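PDB 6H2T: probable glutamine-binding lipoprotein GlnH (GLNBP) from Mycobacterium tuberculosis H37Rv, which binds aspartate and glutamate, probably at the outer face of the cell membrane, and regulates protein kinase G activity to control glutamate metabolism. Local coordinates for residues I118-M123 against Y236-N241; A142-L147 against A232-G237. All coordinates share one frame; numbering follows the deposited sequence.

Contact 1: I118-M123 against Y236-N241. With GLU (glutamic acid), chain B.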
loop_
_atom_site.group_PDB
_atom_site.type_symbol
_atom_site.label_atom_id
_atom_site.label_comp_id
_atom_site.label_asym_id
_atom_site.label_seq_id
_atom_site.Cartn_x
_atom_site.Cartn_y
_atom_site.Cartn_z
ATOM N N ILE A 118 12.095 5.779 -3.907
ATOM C CA ILE A 118 10.699 5.893 -3.507
ATOM C C ILE A 118 10.195 4.503 -3.163
ATOM O O ILE A 118 10.696 3.498 -3.675
ATOM C CB ILE A 118 9.785 6.517 -4.602
ATOM C CG1 ILE A 118 9.697 5.625 -5.850
ATOM C CG2 ILE A 118 10.249 7.926 -4.998
ATOM C CD1 ILE A 118 8.740 6.180 -6.901
ATOM N N VAL A 119 9.215 4.455 -2.265
ATOM C CA VAL A 119 8.417 3.252 -2.006
ATOM C C VAL A 119 7.038 3.503 -2.590
ATOM O O VAL A 119 6.398 4.515 -2.276
ATOM C CB VAL A 119 8.328 2.938 -0.503
ATOM C CG1 VAL A 119 7.273 1.836 -0.225
ATOM C CG2 VAL A 119 9.691 2.532 0.045
ATOM N N VAL A 120 6.594 2.617 -3.479
ATOM C CA VAL A 120 5.216 2.615 -3.948
ATOM C C VAL A 120 4.699 1.216 -3.640
ATOM O O VAL A 120 4.873 0.283 -4.427
ATOM C CB VAL A 120 5.081 2.963 -5.432
ATOM C CG1 VAL A 120 3.616 3.280 -5.760
ATOM C CG2 VAL A 120 5.994 4.170 -5.802
ATOM N N LYS A 121 4.108 1.057 -2.453
ATOM C CA LYS A 121 3.699 -0.258 -1.963
ATOM C C LYS A 121 2.583 -0.040 -0.941
ATOM O O LYS A 121 2.805 -0.173 0.268
ATOM C CB LYS A 121 4.872 -1.025 -1.349
ATOM C CG LYS A 121 4.601 -2.519 -1.183
ATOM C CD LYS A 121 5.443 -3.117 -0.059
ATOM C CE LYS A 121 5.177 -4.606 0.076
ATOM N NZ LYS A 121 3.747 -4.893 0.437
ATOM N N THR A 122 1.404 0.295 -1.477
ATOM C CA THR A 122 0.173 0.577 -0.745
ATOM C C THR A 122 0.431 1.266 0.590
ATOM O O THR A 122 -0.130 0.865 1.612
ATOM C CB THR A 122 -0.644 -0.714 -0.529
ATOM O OG1 THR A 122 0.131 -1.698 0.188
ATOM C CG2 THR A 122 -1.080 -1.299 -1.872
ATOM N N MET A 123 1.238 2.323 0.598
ATOM C CA MET A 123 1.791 2.818 1.859
ATOM C C MET A 123 0.886 3.890 2.454
ATOM O O MET A 123 0.897 5.047 2.022
ATOM C CB MET A 123 3.207 3.344 1.659
ATOM C CG MET A 123 3.919 3.509 2.984
ATOM S SD MET A 123 5.669 3.811 2.742
ATOM C CE MET A 123 6.225 3.926 4.439
ATOM N N TYR A 236 -3.067 6.270 0.480
ATOM C CA TYR A 236 -1.764 5.832 -0.016
ATOM C C TYR A 236 -0.922 7.021 -0.439
ATOM O O TYR A 236 -1.387 7.887 -1.191
ATOM C CB TYR A 236 -1.904 4.919 -1.229
ATOM C CG TYR A 236 -2.510 3.564 -0.973
ATOM C CD1 TYR A 236 -2.868 3.153 0.310
ATOM C CD2 TYR A 236 -2.723 2.695 -2.026
ATOM C CE1 TYR A 236 -3.437 1.897 0.524
ATOM C CE2 TYR A 236 -3.276 1.447 -1.821
ATOM C CZ TYR A 236 -3.625 1.057 -0.554
ATOM O OH TYR A 236 -4.168 -0.194 -0.373
ATOM N N GLY A 237 0.344 7.018 -0.035
ATOM C CA GLY A 237 1.292 7.993 -0.524
ATOM C C GLY A 237 2.529 7.285 -1.039
ATOM O O GLY A 237 2.807 6.141 -0.689
ATOM N N VAL A 238 3.253 7.975 -1.910
ATOM C CA VAL A 238 4.596 7.531 -2.281
ATOM C C VAL A 238 5.532 7.880 -1.133
ATOM O O VAL A 238 5.613 9.040 -0.717
ATOM C CB VAL A 238 5.049 8.192 -3.591
ATOM C CG1 VAL A 238 6.479 7.784 -3.929
ATOM C CG2 VAL A 238 4.089 7.827 -4.733
ATOM N N GLY A 239 6.231 6.874 -0.609
ATOM C CA GLY A 239 7.133 7.093 0.521
ATOM C C GLY A 239 8.489 7.554 0.025
ATOM O O GLY A 239 9.020 7.041 -0.959
ATOM N N ILE A 240 9.049 8.547 0.730
ATOM C CA ILE A 240 10.262 9.249 0.311
ATOM C C ILE A 240 11.102 9.508 1.557
ATOM O O ILE A 240 10.562 9.659 2.654
ATOM C CB ILE A 240 9.891 10.560 -0.431
ATOM C CG1 ILE A 240 9.178 10.227 -1.754
ATOM C CG2 ILE A 240 11.121 11.444 -0.690
ATOM C CD1 ILE A 240 8.430 11.424 -2.364
ATOM N N ASN A 241 12.437 9.510 1.403
ATOM C CA ASN A 241 13.305 9.835 2.535
ATOM C C ASN A 241 12.901 11.184 3.124
ATOM O O ASN A 241 12.558 12.122 2.398
ATOM C CB ASN A 241 14.780 9.860 2.107
ATOM C CG ASN A 241 15.716 10.296 3.230
ATOM O OD1 ASN A 241 15.938 11.491 3.438
ATOM N ND2 ASN A 241 16.274 9.329 3.954
HETATM N N GLU B . -1.909 0.213 3.588
HETATM C CA GLU B . -1.671 -0.329 4.934
HETATM C C GLU B . -0.260 0.012 5.407
HETATM O O GLU B . 0.320 -0.639 6.285
HETATM C CB GLU B . -1.897 -1.856 4.966
HETATM C CG GLU B . -1.530 -2.607 3.687
HETATM C CD GLU B . -0.042 -2.585 3.384
HETATM O OE1 GLU B . 0.609 -3.663 3.398
HETATM O OE2 GLU B . 0.473 -1.490 3.090
HETATM O OXT GLU B . 0.316 0.976 4.892
HETATM O O HOH W 1 2.710 3.503 -1.598
#
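Thr122 and Tyr236 meet at the glutamate pocket of a family 3 solute-binding protein, a two-lobed periplasmic-binding-protein fold, where the antiparallel pair 118-119 and 233-241 opens into a loop that contacts the ligand. In the strand part, Val119 and Gly239 form a hydrogen-bonded antiparallel pair: Val119 N gives to Gly239 O at 2.9 Å, and Gly239 N returns to Val119 O. Past Val120 the chains separate, and one water fills the gap, accepting from Lys121 N and Met123 N while donating to Gly237 O. They rejoin where Gly237 N reaches Met123 O at 2.9 Å, almost straight at 169°. Val238 CG1 presses against Ile118 CB (3.6 Å) and also meets Val120 CG2; helix 245-260 covers Val238 and Ile118.

Thr122 lies over one face of the Tyr236 ring: its CA sits nearly on the ring normal, 3.7 Å from the centroid, a CH-pi contact, while CB and CG2 spread toward CZ and CE2. Tyr236 OH is hydrogen-bonded to Asp210, which also binds the glutamate, and to Thr212; together these bonds would limit the swing of the ring. Thr122 has an unusual left-handed backbone (phi 35°), and its N is held by Asp79. With OG1 set between the backbone N and the carbonyl carbon (chi1 58°), the hydroxyl turns from the ring to the ligand. The residue thus grips glutamate at two points: Thr122 O accepts from the ligand N at 2.7 Å, and Thr122 OG1 donates to the ligand OE2 at 2.9 Å.

Contact 2: A142-L147 against A232-G237; sequences ANQRIL and ADQPYG. With GLU (glutamic acid), chain B.
Backbone hydrogen bonds carry most of the meeting between Ala142-Gln144 and Ala232-Gln234. Ala142 and Gln234 form an antiparallel hydrogen-bonded pair, Ala142 N to Gln234 O at 2.9 Å and Gln234 N to Ala142 O at 2.8 Å; in both, the donor stands about 40° out of the carbonyl plane. Asn143 and Asp233 follow as a non-hydrogen-bonded pair, and Gln144 N then closes on Ala232 O at 2.9 Å.

Side-chain amides add to this ladder. Asn143 OD1 accepts from Ala232 N at 2.9 Å, so the side chain binds the same residue whose carbonyl is held by Gln144 N. Gln234 folds back, bent midway along its chain, and its NE2 donates to Ala232 O from the face of that carbonyl opposite to Gln144 N, leaving the oxygen with two donors.

These strands, 140-149 and 233-241, are paired where the chain runs between the lobes of the periplasmic-binding-protein fold, and their short segments run at 140° to one another. The glutamate lies beside the Gln234 side chain, with Gln234 OE1 3.7 Å from the ligand CA; that oxygen is held by Ser124 and Thr172, two residues of the binding site, which would fix the amide against the ligand.

Waters extend the polar contacts. One accepts from Asn143 ND2 and lies 2.7 Å from Asp233 OD1, to which it may donate, on the partly exposed side. Another accepts from Gln234 NE2 at 2.8 Å and donates to Gln144 OE1, joining two amides whose planes are 59° apart; the NE2 of Gln144 turns to Ser208.

Apolar contact is slight: Ala142 CB lies 4.1 Å from Tyr236 CZ, meeting the ring obliquely, and is backed by Asp211 and Thr212 of helix 211-220.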
loop_
_atom_site.group_PDB
_atom_site.type_symbol
_atom_site.label_atom_id
_atom_site.label_comp_id
_atom_site.label_asym_id
_atom_site.label_seq_id
_atom_site.Cartn_x
_atom_site.Cartn_y
_atom_site.Cartn_z
ATOM N N ALA A 142 -7.993 3.974 0.248
ATOM C CA ALA A 142 -8.618 2.683 0.518
ATOM C C ALA A 142 -9.193 2.665 1.935
ATOM O O ALA A 142 -9.059 3.622 2.698
ATOM C CB ALA A 142 -7.611 1.552 0.316
ATOM N N ASN A 143 -9.859 1.562 2.287
ATOM C CA ASN A 143 -10.361 1.403 3.645
ATOM C C ASN A 143 -10.255 -0.050 4.072
ATOM O O ASN A 143 -10.507 -0.962 3.281
ATOM C CB ASN A 143 -11.805 1.880 3.778
ATOM C CG ASN A 143 -12.072 2.509 5.131
ATOM O OD1 ASN A 143 -12.076 1.818 6.148
ATOM N ND2 ASN A 143 -12.263 3.832 5.155
ATOM N N GLN A 144 -9.872 -0.255 5.328
ATOM C CA GLN A 144 -9.677 -1.603 5.839
ATOM C C GLN A 144 -11.007 -2.328 5.964
ATOM O O GLN A 144 -11.964 -1.784 6.516
ATOM C CB GLN A 144 -8.998 -1.544 7.205
ATOM C CG GLN A 144 -8.754 -2.933 7.759
ATOM C CD GLN A 144 -7.740 -2.923 8.873
ATOM O OE1 GLN A 144 -7.091 -1.912 9.122
ATOM N NE2 GLN A 144 -7.621 -4.044 9.576
ATOM N N ARG A 145 -11.074 -3.558 5.463
ATOM C CA ARG A 145 -12.291 -4.360 5.609
ATOM C C ARG A 145 -11.871 -5.787 5.941
ATOM O O ARG A 145 -10.740 -6.041 6.366
ATOM C CB ARG A 145 -13.170 -4.252 4.349
ATOM C CG ARG A 145 -13.709 -2.834 4.122
ATOM C CD ARG A 145 -14.725 -2.765 2.991
ATOM N NE ARG A 145 -15.944 -3.507 3.319
ATOM C CZ ARG A 145 -16.907 -3.797 2.447
ATOM N NH1 ARG A 145 -16.807 -3.400 1.180
ATOM N NH2 ARG A 145 -17.978 -4.482 2.845
ATOM N N ILE A 146 -12.782 -6.737 5.732
ATOM C CA ILE A 146 -12.594 -8.128 6.136
ATOM C C ILE A 146 -12.818 -9.024 4.926
ATOM O O ILE A 146 -13.732 -8.783 4.136
ATOM C CB ILE A 146 -13.570 -8.506 7.265
ATOM C CG1 ILE A 146 -13.290 -7.664 8.512
ATOM C CG2 ILE A 146 -13.503 -10.019 7.572
ATOM C CD1 ILE A 146 -14.417 -7.761 9.561
ATOM N N LEU A 147 -11.977 -10.045 4.779
ATOM C CA LEU A 147 -12.099 -11.033 3.712
ATOM C C LEU A 147 -12.312 -12.408 4.339
ATOM O O LEU A 147 -11.569 -12.797 5.250
ATOM C CB LEU A 147 -10.837 -11.017 2.833
ATOM C CG LEU A 147 -10.763 -12.042 1.697
ATOM C CD1 LEU A 147 -11.617 -11.598 0.546
ATOM C CD2 LEU A 147 -9.311 -12.220 1.209
ATOM N N ALA A 232 -11.007 1.503 8.859
ATOM C CA ALA A 232 -9.930 2.476 9.023
ATOM C C ALA A 232 -9.498 3.004 7.668
ATOM O O ALA A 232 -9.179 2.220 6.770
ATOM C CB ALA A 232 -8.711 1.867 9.724
ATOM N N ASP A 233 -9.463 4.325 7.528
ATOM C CA ASP A 233 -9.037 4.939 6.276
ATOM C C ASP A 233 -7.571 4.640 5.985
ATOM O O ASP A 233 -6.737 4.594 6.893
ATOM C CB ASP A 233 -9.245 6.450 6.339
ATOM C CG ASP A 233 -8.824 7.143 5.063
ATOM O OD1 ASP A 233 -9.368 6.768 4.005
ATOM O OD2 ASP A 233 -7.966 8.055 5.116
ATOM N N GLN A 234 -7.254 4.454 4.701
ATOM C CA GLN A 234 -5.893 4.144 4.265
ATOM C C GLN A 234 -5.530 5.004 3.066
ATOM O O GLN A 234 -5.693 4.583 1.908
ATOM C CB GLN A 234 -5.747 2.662 3.914
ATOM C CG GLN A 234 -6.324 1.711 4.939
ATOM C CD GLN A 234 -5.529 1.661 6.239
ATOM O OE1 GLN A 234 -4.303 1.852 6.266
ATOM N NE2 GLN A 234 -6.223 1.380 7.320
ATOM N N PRO A 235 -5.016 6.208 3.296
ATOM C CA PRO A 235 -4.636 7.062 2.165
ATOM C C PRO A 235 -3.215 6.776 1.707
ATOM O O PRO A 235 -2.260 7.018 2.454
ATOM C CB PRO A 235 -4.787 8.478 2.733
ATOM C CG PRO A 235 -4.479 8.315 4.220
ATOM C CD PRO A 235 -4.839 6.881 4.597
ATOM N N TYR A 236 -3.067 6.270 0.480
ATOM C CA TYR A 236 -1.764 5.832 -0.016
ATOM C C TYR A 236 -0.922 7.021 -0.439
ATOM O O TYR A 236 -1.387 7.887 -1.191
ATOM C CB TYR A 236 -1.904 4.919 -1.229
ATOM C CG TYR A 236 -2.510 3.564 -0.973
ATOM C CD1 TYR A 236 -2.868 3.153 0.310
ATOM C CD2 TYR A 236 -2.723 2.695 -2.026
ATOM C CE1 TYR A 236 -3.437 1.897 0.524
ATOM C CE2 TYR A 236 -3.276 1.447 -1.821
ATOM C CZ TYR A 236 -3.625 1.057 -0.554
ATOM O OH TYR A 236 -4.168 -0.194 -0.373
ATOM N N GLY A 237 0.344 7.018 -0.035
ATOM C CA GLY A 237 1.292 7.993 -0.524
ATOM C C GLY A 237 2.529 7.285 -1.039
ATOM O O GLY A 237 2.807 6.141 -0.689
HETATM N N GLU B . -1.909 0.213 3.588
HETATM C CA GLU B . -1.671 -0.329 4.934
HETATM C C GLU B . -0.260 0.012 5.407
HETATM O O GLU B . 0.320 -0.639 6.285
HETATM C CB GLU B . -1.897 -1.856 4.966
HETATM C CG GLU B . -1.530 -2.607 3.687
HETATM C CD GLU B . -0.042 -2.585 3.384
HETATM O OE1 GLU B . 0.609 -3.663 3.398
HETATM O OE2 GLU B . 0.473 -1.490 3.090
HETATM O OXT GLU B . 0.316 0.976 4.892
HETATM O O HOH W 2 -11.769 5.679 3.236
HETATM O O HOH W 3 -5.534 0.589 9.945
#

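How the contacts relate
Contact 1 and contact 2 are centred about 15 Å apart and lie along a single strand, 233-241, whose regular pairing is interrupted around Gly237 and Val238. Residues 118-123 and 142-147 come first along the chain, in that order, and both return to the same later stretch: 142-147 pairs with its beginning and 118-123 with its end, with Tyr236 and Gly237 shared. Strand 233-241 neighbours 140-149 near its start and 118-119 near its end, so the sheet is continuous through it. Both contacts touch the bound glutamate, so this one strand brings residues of both contacts to the ligand, consistent with the interlobe crossing segments of this binding-protein family.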